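Local structure of nucleoprotein (Human coronavirus NL63, 5N4K) at residues Glu61-Arg71 / Lys85-His96. The protein probably packages the viral RNA genome into a helical ribonucleocapsid, this chain being its N-terminal, RNA-binding domain. Numbering follows the deposited sequence.
Sequences EQIGYWNVQER and KVHFYYLGTGPH. With SO4 (sulfate ion), chain F; SO4 (sulfate ion), chain D.
Tyr-65, Asn-67 and Gln-69 form the hydrogen-bonded antiparallel pairs with Tyr-89, His-87 and Lys-85, and the strand segments run at 152° to each other. The Tyr-65 side chain takes the position between backbone N and carbonyl carbon (chi1 58°). Its ring thereby reaches the loop that follows strand 85-90. There Tyr-65 OH donates to Thr-93 O (2.6 Å), on a lone pair in the carbonyl plane. The same hydroxyl accepts from His-96 N at 2.9 Å, so two bonds grip it. Tyr-89 CB lies over one face of the Tyr-65 ring, 3.5 Å from CZ. The edge of the His-96 ring is turned toward a Tyr-65 face in an offset edge-to-face pair. On the other side of the sheet, Phe-88 CB lies over the six-membered ring of Trp-66, and the Phe-88 edge meets the five-membered ring at 63°. Trp-66 NE1 bonds to Leu-51 O. Toward the Arg-71 end of the hairpin, His-87 NE2 donates to Gln-69 OE1 (3.1 Å), which lies in the imidazole plane. Beyond it, Lys-85 NZ donates to O2 of the chain F sulfate (2.6 Å). Arg-71 NE bonds to O1 of that sulfate (3.0 Å), and Gln-69 NE2 to its O3. Arg-71 NH2 donates to O3 of the chain D sulfate, and NH1 to Pro-83 O. Lys-85 CE lies over one face of the Arg-71 guanidinium, near its rim. This is the central beta hairpin of the coronavirus N-terminal domain; its basic end holds sulfates, probably from the crystallisation liquor, as it might hold RNA phosphates.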
ATOM      1  N   GLU A  61      18.080  13.964   5.509  1.00 12.32           N
ATOM      2  CA  GLU A  61      17.075  12.902   5.565  1.00 11.65           C
ATOM      3  C   GLU A  61      15.662  13.426   5.688  1.00 11.63           C
ATOM      4  O   GLU A  61      14.742  12.615   5.860  1.00 11.98           O
ATOM      5  CB  GLU A  61      17.388  11.917   6.677  1.00 12.48           C
ATOM      6  CG  GLU A  61      18.647  11.137   6.445  1.00 13.06           C
ATOM      7  CD  GLU A  61      19.041  10.211   7.610  1.00 13.85           C
ATOM      8  OE1 GLU A  61      19.047  10.748   8.765  1.00 15.52           O
ATOM      9  OE2 GLU A  61      19.359   8.993   7.340  1.00 16.10           O
ATOM     10  N   GLN A  62      15.409  14.719   5.593  1.00 10.76           N
ATOM     11  CA  GLN A  62      14.062  15.278   5.795  1.00 11.14           C
ATOM     12  C   GLN A  62      13.316  15.256   4.454  1.00 10.44           C
ATOM     13  O   GLN A  62      13.051  16.232   3.791  1.00 10.70           O
ATOM     14  CB  GLN A  62      14.073  16.676   6.360  1.00 12.00           C
ATOM     15  CG  GLN A  62      14.869  16.856   7.680  1.00 12.74           C
ATOM     16  CD  GLN A  62      14.481  15.827   8.710  1.00 14.53           C
ATOM     17  OE1 GLN A  62      13.317  15.831   9.113  1.00 15.79           O
ATOM     18  NE2 GLN A  62      15.348  15.006   9.085  1.00 14.33           N
ATOM     19  N   ILE A  63      12.971  14.018   4.049  1.00 10.14           N
ATOM     20  CA  ILE A  63      12.463  13.745   2.705  1.00 10.15           C
ATOM     21  C   ILE A  63      11.711  12.382   2.752  1.00  9.95           C
ATOM     22  O   ILE A  63      12.168  11.453   3.421  1.00 10.82           O
ATOM     23  CB  ILE A  63      13.646  13.734   1.695  1.00 10.59           C
ATOM     24  CG1 ILE A  63      13.131  13.459   0.286  1.00 10.13           C
ATOM     25  CG2 ILE A  63      14.753  12.787   2.119  1.00 10.94           C
ATOM     26  CD1 ILE A  63      14.178  13.894  -0.754  1.00 11.47           C
ATOM     27  N   GLY A  64      10.628  12.287   1.986  1.00  9.45           N
ATOM     28  CA  GLY A  64       9.924  11.028   1.923  1.00  9.69           C
ATOM     29  C   GLY A  64       8.632  11.212   1.216  1.00 10.16           C
ATOM     30  O   GLY A  64       8.484  11.996   0.285  1.00  9.32           O
ATOM     31  N   TYR A  65       7.645  10.400   1.650  1.00  9.53           N
ATOM     32  CA  TYR A  65       6.334  10.419   0.996  1.00  9.57           C
ATOM     33  C   TYR A  65       5.192  10.160   1.973  1.00  8.94           C
ATOM     34  O   TYR A  65       5.403   9.528   3.015  1.00 10.06           O
ATOM     35  CB  TYR A  65       6.235   9.365  -0.209  1.00  9.23           C
ATOM     36  CG  TYR A  65       6.518   7.934   0.250  1.00  9.06           C
ATOM     37  CD1 TYR A  65       7.800   7.434   0.391  1.00  9.31           C
ATOM     38  CD2 TYR A  65       5.466   7.076   0.595  1.00  9.17           C
ATOM     39  CE1 TYR A  65       8.055   6.112   0.805  1.00 10.03           C
ATOM     40  CE2 TYR A  65       5.703   5.795   0.998  1.00  9.72           C
ATOM     41  CZ  TYR A  65       6.971   5.322   1.125  1.00  9.32           C
ATOM     42  OH  TYR A  65       7.175   4.055   1.629  1.00  9.45           O
ATOM     43  N   TRP A  66       4.030  10.650   1.566  1.00  9.06           N
ATOM     44  CA  TRP A  66       2.733  10.309   2.193  1.00  9.11           C
ATOM     45  C   TRP A  66       2.033   9.302   1.313  1.00 11.34           C
ATOM     46  O   TRP A  66       1.883   9.516   0.151  1.00 11.95           O
ATOM     47  CB  TRP A  66       1.915  11.544   2.411  1.00 10.15           C
ATOM     48  CG  TRP A  66       2.448  12.504   3.400  1.00  9.85           C
ATOM     49  CD1 TRP A  66       3.322  13.533   3.158  1.00 11.53           C
ATOM     50  CD2 TRP A  66       2.203  12.541   4.817  1.00  9.46           C
ATOM     51  NE1 TRP A  66       3.601  14.199   4.280  1.00 10.91           N
ATOM     52  CE2 TRP A  66       2.949  13.612   5.336  1.00 10.50           C
ATOM     53  CE3 TRP A  66       1.475  11.747   5.676  1.00 10.16           C
ATOM     54  CZ2 TRP A  66       2.926  13.926   6.700  1.00 10.86           C
ATOM     55  CZ3 TRP A  66       1.456  12.039   7.051  1.00 11.53           C
ATOM     56  CH2 TRP A  66       2.178  13.095   7.531  1.00 10.88           C
ATOM     57  N   ASN A  67       1.625   8.196   1.908  1.00 10.52           N
ATOM     58  CA  ASN A  67       0.960   7.091   1.186  1.00 11.01           C
ATOM     59  C   ASN A  67      -0.565   7.157   1.502  1.00  9.71           C
ATOM     60  O   ASN A  67      -0.938   7.114   2.677  1.00 11.31           O
ATOM     61  CB  ASN A  67       1.519   5.742   1.661  1.00 11.98           C
ATOM     62  CG  ASN A  67       1.245   4.645   0.715  1.00 12.55           C
ATOM     63  OD1 ASN A  67       1.308   4.836  -0.474  1.00 15.74           O
ATOM     64  ND2 ASN A  67       0.959   3.486   1.271  1.00 16.37           N
ATOM     65  N   VAL A  68      -1.343   7.268   0.488  1.00 11.03           N
ATOM     66  CA  VAL A  68      -2.799   7.339   0.643  1.00 12.13           C
ATOM     67  C   VAL A  68      -3.410   6.003   0.934  1.00 14.93           C
ATOM     68  O   VAL A  68      -3.125   5.022   0.217  1.00 17.06           O
ATOM     69  CB  VAL A  68      -3.394   8.001  -0.594  1.00 13.39           C
ATOM     70  CG1 VAL A  68      -4.938   8.008  -0.574  1.00 15.84           C
ATOM     71  CG2 VAL A  68      -2.884   9.379  -0.895  1.00 14.33           C
ATOM     72  N   GLN A  69      -4.284   5.994   1.925  1.00 15.36           N
ATOM     73  CA  GLN A  69      -5.147   4.847   2.320  1.00 17.78           C
ATOM     74  C   GLN A  69      -6.612   5.262   1.986  1.00 17.07           C
ATOM     75  O   GLN A  69      -7.133   6.181   2.629  1.00 18.24           O
ATOM     76  CB  GLN A  69      -4.970   4.638   3.830  1.00 18.82           C
ATOM     77  CG  GLN A  69      -5.814   3.504   4.490  1.00 22.95           C
ATOM     78  CD  GLN A  69      -6.010   3.570   5.973  1.00 26.24           C
ATOM     79  OE1 GLN A  69      -5.293   4.241   6.731  1.00 28.02           O
ATOM     80  NE2 GLN A  69      -6.999   2.803   6.445  1.00 31.11           N
ATOM     81  N   GLU A  70      -7.225   4.620   1.022  1.00 17.78           N
ATOM     82  CA  GLU A  70      -8.667   4.841   0.721  1.00 20.35           C
ATOM     83  C   GLU A  70      -9.442   4.138   1.834  1.00 22.21           C
ATOM     84  O   GLU A  70      -9.040   3.084   2.305  1.00 21.40           O
ATOM     85  CB  GLU A  70      -8.933   4.247  -0.665  1.00 24.46           C
ATOM     86  CG  GLU A  70     -10.243   4.582  -1.271  1.00 30.23           C
ATOM     87  CD  GLU A  70     -10.397   4.103  -2.715  1.00 34.25           C
ATOM     88  OE1 GLU A  70      -9.406   3.629  -3.366  1.00 32.01           O
ATOM     89  OE2 GLU A  70     -11.544   4.174  -3.202  1.00 40.01           O
ATOM     90  N   ARG A  71     -10.560   4.744   2.284  1.00 19.24           N
ATOM     91  CA  ARG A  71     -11.321   4.299   3.446  1.00 21.91           C
ATOM     92  C   ARG A  71     -12.852   4.295   3.100  1.00 21.36           C
ATOM     93  O   ARG A  71     -13.315   5.195   2.449  1.00 21.69           O
ATOM     94  CB  ARG A  71     -11.087   5.241   4.638  1.00 20.81           C
ATOM     95  CG  ARG A  71      -9.645   5.107   5.089  1.00 21.53           C
ATOM     96  CD  ARG A  71      -9.386   6.122   6.159  1.00 20.94           C
ATOM     97  NE  ARG A  71     -10.232   5.966   7.382  1.00 22.98           N
ATOM     98  CZ  ARG A  71     -11.066   6.844   7.933  1.00 23.16           C
ATOM     99  NH1 ARG A  71     -11.411   8.013   7.477  1.00 20.99           N
ATOM    100  NH2 ARG A  71     -11.648   6.483   9.077  1.00 29.17           N
ATOM    101  N   LYS A  85      -6.937   8.544   4.608  1.00 14.50           N
ATOM    102  CA  LYS A  85      -5.837   8.816   5.475  1.00 15.87           C
ATOM    103  C   LYS A  85      -4.531   8.785   4.659  1.00 12.50           C
ATOM    104  O   LYS A  85      -4.455   8.196   3.601  1.00 13.81           O
ATOM    105  CB  LYS A  85      -5.741   7.834   6.630  1.00 17.81           C
ATOM    106  CG  LYS A  85      -6.783   8.108   7.729  1.00 20.39           C
ATOM    107  CD  LYS A  85      -6.749   7.009   8.781  1.00 23.60           C
ATOM    108  CE  LYS A  85      -7.874   7.307   9.742  1.00 27.86           C
ATOM    109  NZ  LYS A  85      -8.046   6.197  10.733  1.00 29.46           N
ATOM    110  N   VAL A  86      -3.548   9.522   5.155  1.00 11.87           N
ATOM    111  CA  VAL A  86      -2.195   9.466   4.600  1.00 10.90           C
ATOM    112  C   VAL A  86      -1.202   9.164   5.700  1.00 11.16           C
ATOM    113  O   VAL A  86      -1.282   9.725   6.806  1.00 11.81           O
ATOM    114  CB  VAL A  86      -1.826  10.770   3.835  1.00 11.96           C
ATOM    115  CG1 VAL A  86      -2.602  10.887   2.542  1.00 13.36           C
ATOM    116  CG2 VAL A  86      -2.012  12.035   4.689  1.00 11.76           C
ATOM    117  N   HIS A  87      -0.227   8.310   5.400  1.00 10.51           N
ATOM    118  CA  HIS A  87       0.826   7.964   6.369  1.00 10.58           C
ATOM    119  C   HIS A  87       2.192   8.317   5.795  1.00 10.09           C
ATOM    120  O   HIS A  87       2.455   8.046   4.603  1.00 10.86           O
ATOM    121  CB  HIS A  87       0.794   6.450   6.656  1.00 11.58           C
ATOM    122  CG  HIS A  87      -0.490   5.925   7.200  1.00 15.39           C
ATOM    123  ND1 HIS A  87      -0.636   5.658   8.523  1.00 19.79           N
ATOM    124  CD2 HIS A  87      -1.611   5.604   6.586  1.00 18.27           C
ATOM    125  CE1 HIS A  87      -1.868   5.248   8.738  1.00 18.23           C
ATOM    126  NE2 HIS A  87      -2.485   5.181   7.585  1.00 19.77           N
ATOM    127  N   PHE A  88       3.066   8.875   6.639  1.00  9.83           N
ATOM    128  CA  PHE A  88       4.349   9.361   6.149  1.00  9.92           C
ATOM    129  C   PHE A  88       5.418   8.311   6.338  1.00  9.41           C
ATOM    130  O   PHE A  88       5.528   7.656   7.411  1.00 10.43           O
ATOM    131  CB  PHE A  88       4.785  10.593   6.974  1.00 10.89           C
ATOM    132  CG  PHE A  88       6.181  11.026   6.604  1.00  9.55           C
ATOM    133  CD1 PHE A  88       6.367  11.805   5.475  1.00 10.49           C
ATOM    134  CD2 PHE A  88       7.269  10.629   7.330  1.00  9.67           C
ATOM    135  CE1 PHE A  88       7.641  12.159   5.058  1.00 10.83           C
ATOM    136  CE2 PHE A  88       8.563  10.965   6.929  1.00  9.67           C
ATOM    137  CZ  PHE A  88       8.723  11.710   5.793  1.00 11.08           C
ATOM    138  N   TYR A  89       6.292   8.203   5.355  1.00  9.65           N
ATOM    139  CA  TYR A  89       7.461   7.352   5.402  1.00  9.69           C
ATOM    140  C   TYR A  89       8.636   8.102   4.799  1.00 10.30           C
ATOM    141  O   TYR A  89       8.544   8.756   3.789  1.00  9.70           O
ATOM    142  CB  TYR A  89       7.217   6.081   4.582  1.00 10.74           C
ATOM    143  CG  TYR A  89       6.062   5.260   5.070  1.00 11.10           C
ATOM    144  CD1 TYR A  89       4.787   5.474   4.578  1.00 12.29           C
ATOM    145  CD2 TYR A  89       6.287   4.250   6.008  1.00 11.75           C
ATOM    146  CE1 TYR A  89       3.698   4.701   5.056  1.00 12.80           C
ATOM    147  CE2 TYR A  89       5.203   3.535   6.457  1.00 13.53           C
ATOM    148  CZ  TYR A  89       4.010   3.798   5.989  1.00 14.58           C
ATOM    149  OH  TYR A  89       2.875   3.002   6.436  1.00 20.60           O
ATOM    150  N   TYR A  90       9.801   7.958   5.436  1.00  9.55           N
ATOM    151  CA  TYR A  90      11.044   8.517   4.903  1.00  9.24           C
ATOM    152  C   TYR A  90      11.412   7.844   3.599  1.00  9.62           C
ATOM    153  O   TYR A  90      11.159   6.661   3.396  1.00  9.26           O
ATOM    154  CB  TYR A  90      12.158   8.368   5.979  1.00 10.34           C
ATOM    155  CG  TYR A  90      11.889   9.234   7.226  1.00 10.22           C
ATOM    156  CD1 TYR A  90      12.266  10.580   7.231  1.00 10.47           C
ATOM    157  CD2 TYR A  90      11.351   8.717   8.370  1.00 10.11           C
ATOM    158  CE1 TYR A  90      11.996  11.403   8.315  1.00 10.87           C
ATOM    159  CE2 TYR A  90      11.073   9.473   9.458  1.00 11.27           C
ATOM    160  CZ  TYR A  90      11.392  10.814   9.412  1.00 11.55           C
ATOM    161  OH  TYR A  90      11.100  11.614  10.515  1.00 12.69           O
ATOM    162  N   LEU A  91      12.137   8.565   2.793  1.00  9.32           N
ATOM    163  CA  LEU A  91      12.614   8.045   1.518  1.00  9.84           C
ATOM    164  C   LEU A  91      13.433   6.770   1.745  1.00 10.19           C
ATOM    165  O   LEU A  91      14.295   6.709   2.589  1.00 10.42           O
ATOM    166  CB  LEU A  91      13.457   9.121   0.782  1.00 11.63           C
ATOM    167  CG  LEU A  91      13.935   8.730  -0.616  1.00 10.80           C
ATOM    168  CD1 LEU A  91      12.834   8.520  -1.597  1.00 12.55           C
ATOM    169  CD2 LEU A  91      14.801   9.904  -1.092  1.00 11.56           C
ATOM    170  N   GLY A  92      13.120   5.731   0.953  1.00 10.11           N
ATOM    171  CA  GLY A  92      13.789   4.433   1.095  1.00 10.90           C
ATOM    172  C   GLY A  92      13.336   3.601   2.222  1.00 11.01           C
ATOM    173  O   GLY A  92      14.007   2.585   2.543  1.00 12.40           O
ATOM    174  N   THR A  93      12.160   3.918   2.787  1.00 10.51           N
ATOM    175  CA  THR A  93      11.522   3.138   3.834  1.00 10.71           C
ATOM    176  C   THR A  93      10.072   2.960   3.470  1.00 10.41           C
ATOM    177  O   THR A  93       9.614   3.528   2.515  1.00 10.63           O
ATOM    178  CB  THR A  93      11.664   3.793   5.204  1.00 10.66           C
ATOM    179  OG1 THR A  93      10.695   4.868   5.329  1.00 10.51           O
ATOM    180  CG2 THR A  93      13.113   4.360   5.452  1.00 11.17           C
ATOM    181  N   GLY A  94       9.379   2.154   4.285  1.00 11.41           N
ATOM    182  CA  GLY A  94       7.913   1.990   4.129  1.00 10.25           C
ATOM    183  C   GLY A  94       7.519   1.061   3.010  1.00 10.45           C
ATOM    184  O   GLY A  94       8.355   0.332   2.457  1.00 13.03           O
ATOM    185  N   PRO A  95       6.230   1.044   2.696  1.00 10.66           N
ATOM    186  CA  PRO A  95       5.679   0.151   1.635  1.00 11.18           C
ATOM    187  C   PRO A  95       6.240   0.430   0.311  1.00 11.56           C
ATOM    188  O   PRO A  95       6.211  -0.450  -0.575  1.00 13.44           O
ATOM    189  CB  PRO A  95       4.187   0.401   1.729  1.00 12.55           C
ATOM    190  CG  PRO A  95       4.030   1.770   2.328  1.00 13.44           C
ATOM    191  CD  PRO A  95       5.164   1.879   3.290  1.00 10.96           C
ATOM    192  N   HIS A  96       6.740   1.651   0.029  1.00 10.12           N
ATOM    193  CA  HIS A  96       7.346   2.062  -1.249  1.00 10.84           C
ATOM    194  C   HIS A  96       8.814   2.369  -1.071  1.00 10.76           C
ATOM    195  O   HIS A  96       9.336   3.299  -1.694  1.00 10.95           O
ATOM    196  CB  HIS A  96       6.598   3.239  -1.867  1.00 11.13           C
ATOM    197  CG  HIS A  96       5.161   2.969  -2.117  1.00 10.61           C
ATOM    198  ND1 HIS A  96       4.740   2.029  -3.042  1.00 12.50           N
ATOM    199  CD2 HIS A  96       4.033   3.458  -1.558  1.00 12.39           C
ATOM    200  CE1 HIS A  96       3.413   2.004  -3.051  1.00 13.53           C
ATOM    201  NE2 HIS A  96       2.965   2.871  -2.192  1.00 14.66           N
TER
HETATM  202  S   SO4 F 404      -9.339   3.105   9.501  0.60 36.72           S
HETATM  203  O1  SO4 F 404     -10.608   3.289   8.768  0.60 37.14           O
HETATM  204  O2  SO4 F 404      -8.341   4.137   9.175  0.60 36.49           O
HETATM  205  O3  SO4 F 404      -8.777   1.886   8.919  0.60 38.61           O
HETATM  206  O4  SO4 F 404      -9.472   3.113  10.987  0.60 35.76           O
HETATM  207  S   SO4 D 402     -15.055   7.967  11.016  0.50 32.63           S
HETATM  208  O1  SO4 D 402     -15.529   8.859   9.950  0.50 29.88           O
HETATM  209  O2  SO4 D 402     -14.365   8.853  11.976  0.50 35.51           O
HETATM  210  O3  SO4 D 402     -14.130   6.935  10.455  0.50 31.03           O
HETATM  211  O4  SO4 D 402     -16.146   7.200  11.655  0.50 36.61           O
HETATM  212  O   HOH W   1      11.940  14.068  10.781  1.00 13.28           O
HETATM  213  O   HOH W   2       0.570   3.222   4.218  1.00 17.84           O